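Local coordinates for protein porphyranase B (Zobellia galactanivorans, PDB 3JUU) that hydrolyses the sulfated red-algal polysaccharide porphyran at the (1->4) linkages between beta-D-galactopyranose and alpha-L-galactopyranose-6-sulfate, at residues Y109-M114 with F201-V206. Numbering follows the deposited sequence.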
loop_
_atom_site.group_PDB
_atom_site.type_symbol
_atom_site.label_atom_id
_atom_site.label_comp_id
_atom_site.label_asym_id
_atom_site.label_seq_id
_atom_site.Cartn_x
_atom_site.Cartn_y
_atom_site.Cartn_z
ATOM N N TYR A 109 11.860 1.988 -8.342
ATOM C CA TYR A 109 11.953 1.190 -7.131
ATOM C C TYR A 109 11.154 1.965 -6.043
ATOM O O TYR A 109 11.409 3.171 -5.830
ATOM C CB TYR A 109 13.454 0.978 -6.700
ATOM C CG TYR A 109 13.524 0.006 -5.531
ATOM C CD1 TYR A 109 13.419 -1.392 -5.775
ATOM C CD2 TYR A 109 13.600 0.443 -4.161
ATOM C CE1 TYR A 109 13.377 -2.288 -4.744
ATOM C CE2 TYR A 109 13.584 -0.492 -3.113
ATOM C CZ TYR A 109 13.445 -1.875 -3.423
ATOM O OH TYR A 109 13.484 -2.801 -2.385
ATOM N N TYR A 110 10.276 1.278 -5.304
ATOM C CA TYR A 110 9.383 1.984 -4.375
ATOM C C TYR A 110 9.421 1.241 -3.120
ATOM O O TYR A 110 9.126 0.013 -3.110
ATOM C CB TYR A 110 7.934 1.954 -4.919
ATOM C CG TYR A 110 7.849 2.672 -6.237
ATOM C CD1 TYR A 110 7.489 4.038 -6.250
ATOM C CD2 TYR A 110 8.140 2.031 -7.453
ATOM C CE1 TYR A 110 7.441 4.740 -7.468
ATOM C CE2 TYR A 110 8.102 2.715 -8.618
ATOM C CZ TYR A 110 7.762 4.080 -8.626
ATOM O OH TYR A 110 7.688 4.771 -9.825
ATOM N N GLU A 111 9.743 1.939 -2.016
ATOM C CA GLU A 111 9.897 1.229 -0.760
ATOM C C GLU A 111 9.334 2.061 0.401
ATOM O O GLU A 111 9.318 3.280 0.321
ATOM C CB GLU A 111 11.380 0.930 -0.488
ATOM C CG GLU A 111 12.300 2.163 -0.788
ATOM C CD GLU A 111 13.703 2.040 -0.257
ATOM O OE1 GLU A 111 14.074 0.940 0.216
ATOM O OE2 GLU A 111 14.391 3.117 -0.244
ATOM N N CYS A 112 8.878 1.409 1.483
ATOM C CA CYS A 112 8.535 2.138 2.698
ATOM C C CYS A 112 8.989 1.315 3.900
ATOM O O CYS A 112 9.270 0.106 3.796
ATOM C CB CYS A 112 6.995 2.395 2.725
ATOM S SG CYS A 112 6.036 0.905 3.274
ATOM N N GLU A 113 9.083 1.950 5.082
ATOM C CA GLU A 113 9.339 1.247 6.281
ATOM C C GLU A 113 8.071 1.368 7.122
ATOM O O GLU A 113 7.721 2.490 7.520
ATOM C CB GLU A 113 10.552 1.868 7.055
ATOM C CG GLU A 113 10.897 1.067 8.296
ATOM C CD GLU A 113 12.210 1.540 8.886
ATOM O OE1 GLU A 113 12.275 2.664 9.391
ATOM O OE2 GLU A 113 13.195 0.810 8.782
ATOM N N MET A 114 7.423 0.236 7.405
ATOM C CA MET A 114 6.073 0.301 7.977
ATOM C C MET A 114 5.966 -0.692 9.127
ATOM O O MET A 114 6.489 -1.844 9.048
ATOM C CB MET A 114 5.021 0.008 6.853
ATOM C CG MET A 114 3.518 0.070 7.251
ATOM S SD MET A 114 2.356 -0.835 6.144
ATOM C CE MET A 114 2.814 -1.694 7.542
ATOM N N PHE A 201 8.942 -2.842 12.692
ATOM C CA PHE A 201 9.018 -2.242 11.369
ATOM C C PHE A 201 9.641 -3.242 10.356
ATOM O O PHE A 201 10.521 -4.023 10.709
ATOM C CB PHE A 201 9.841 -0.954 11.365
ATOM C CG PHE A 201 9.117 0.202 11.984
ATOM C CD1 PHE A 201 8.256 0.967 11.205
ATOM C CD2 PHE A 201 9.240 0.469 13.346
ATOM C CE1 PHE A 201 7.514 2.040 11.746
ATOM C CE2 PHE A 201 8.517 1.535 13.913
ATOM C CZ PHE A 201 7.644 2.312 13.109
ATOM N N HIS A 202 9.183 -3.166 9.104
ATOM C CA HIS A 202 9.853 -3.878 8.005
ATOM C C HIS A 202 9.958 -2.920 6.853
ATOM O O HIS A 202 9.170 -1.977 6.713
ATOM C CB HIS A 202 9.039 -5.172 7.627
ATOM C CG HIS A 202 9.081 -6.244 8.674
ATOM N ND1 HIS A 202 10.108 -7.177 8.757
ATOM C CD2 HIS A 202 8.235 -6.522 9.708
ATOM C CE1 HIS A 202 9.859 -8.009 9.768
ATOM N NE2 HIS A 202 8.737 -7.622 10.359
ATOM N N VAL A 203 10.933 -3.182 5.986
ATOM C CA VAL A 203 11.042 -2.425 4.789
ATOM C C VAL A 203 10.401 -3.203 3.644
ATOM O O VAL A 203 10.880 -4.258 3.294
ATOM C CB VAL A 203 12.489 -2.061 4.451
ATOM C CG1 VAL A 203 12.500 -1.303 3.102
ATOM C CG2 VAL A 203 13.083 -1.096 5.566
ATOM N N TYR A 204 9.329 -2.674 3.055
ATOM C CA TYR A 204 8.649 -3.387 1.961
ATOM C C TYR A 204 8.997 -2.640 0.685
ATOM O O TYR A 204 8.760 -1.427 0.574
ATOM C CB TYR A 204 7.115 -3.294 2.201
ATOM C CG TYR A 204 6.670 -3.947 3.488
ATOM C CD1 TYR A 204 6.646 -5.373 3.587
ATOM C CD2 TYR A 204 6.309 -3.190 4.641
ATOM C CE1 TYR A 204 6.280 -6.019 4.768
ATOM C CE2 TYR A 204 5.950 -3.847 5.839
ATOM C CZ TYR A 204 5.932 -5.250 5.901
ATOM O OH TYR A 204 5.483 -5.916 7.036
ATOM N N GLY A 205 9.487 -3.381 -0.331
ATOM C CA GLY A 205 9.970 -2.733 -1.553
ATOM C C GLY A 205 9.535 -3.503 -2.794
ATOM O O GLY A 205 9.313 -4.706 -2.745
ATOM N N VAL A 206 9.411 -2.789 -3.894
ATOM C CA VAL A 206 9.193 -3.433 -5.186
ATOM C C VAL A 206 10.087 -2.760 -6.214
ATOM O O VAL A 206 10.123 -1.508 -6.341
ATOM C CB VAL A 206 7.722 -3.391 -5.626
ATOM C CG1 VAL A 206 7.221 -1.907 -5.832
ATOM C CG2 VAL A 206 7.519 -4.258 -6.909
HETATM O O HOH W 1 5.316 -4.439 9.184
#
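The Tyr-109 ring meets the backbone of Gly-205 and Val-206 obliquely, its CD1 3.3 Å from Val-206 O, while the carboxylate carbon of Glu-111, whose OE2 accepts a hydrogen bond from Trp-273 NE1, sits in plane at its edge. CG anti to the backbone N (chi1 -173°) swings the ring across the strand pair, bringing OH to 3.6 Å from Gly-205 CA; a CB on that glycine would fall only 2.2 Å from the hydroxyl. An alanine in place of Tyr-109 would probably uncover the backbone at Gly-205 and leave Phe-14 and Phe-217 without the ring they pack against. On the face that carries Cys-112, Met-114 and Tyr-204, the Tyr-204 ring has Cys-112 SG near its plane at one edge and a water in plane at another. Met-114 CB touches its CE2 at 4.1 Å, and the water links Tyr-204 OH (2.6 Å) to Met-114 O (2.9 Å). That carbonyl also accepts a hydrogen bond from His-202 N, which stands 38° out of its plane. Met-114 N lies in the plane of the Phe-201 ring, at its edge, and Phe-201 CB meets Glu-113 CG at 3.8 Å. Val-203 CG2 approaches Glu-113 OE2, while OE1 of that carboxylate accepts a hydrogen bond from Asn-268 ND2.

Six backbone hydrogen bonds, including Val-206 N to Tyr-110 O at 2.9 Å, join the antiparallel strands. Strands 264-276 and 213-218 flank the pair, continuing a sheet of the GH16 jelly-roll sandwich. Tyr-204 and Val-206 pack against strand 141-150, which carries the probable nucleophile Glu-143 and proton donor Glu-148.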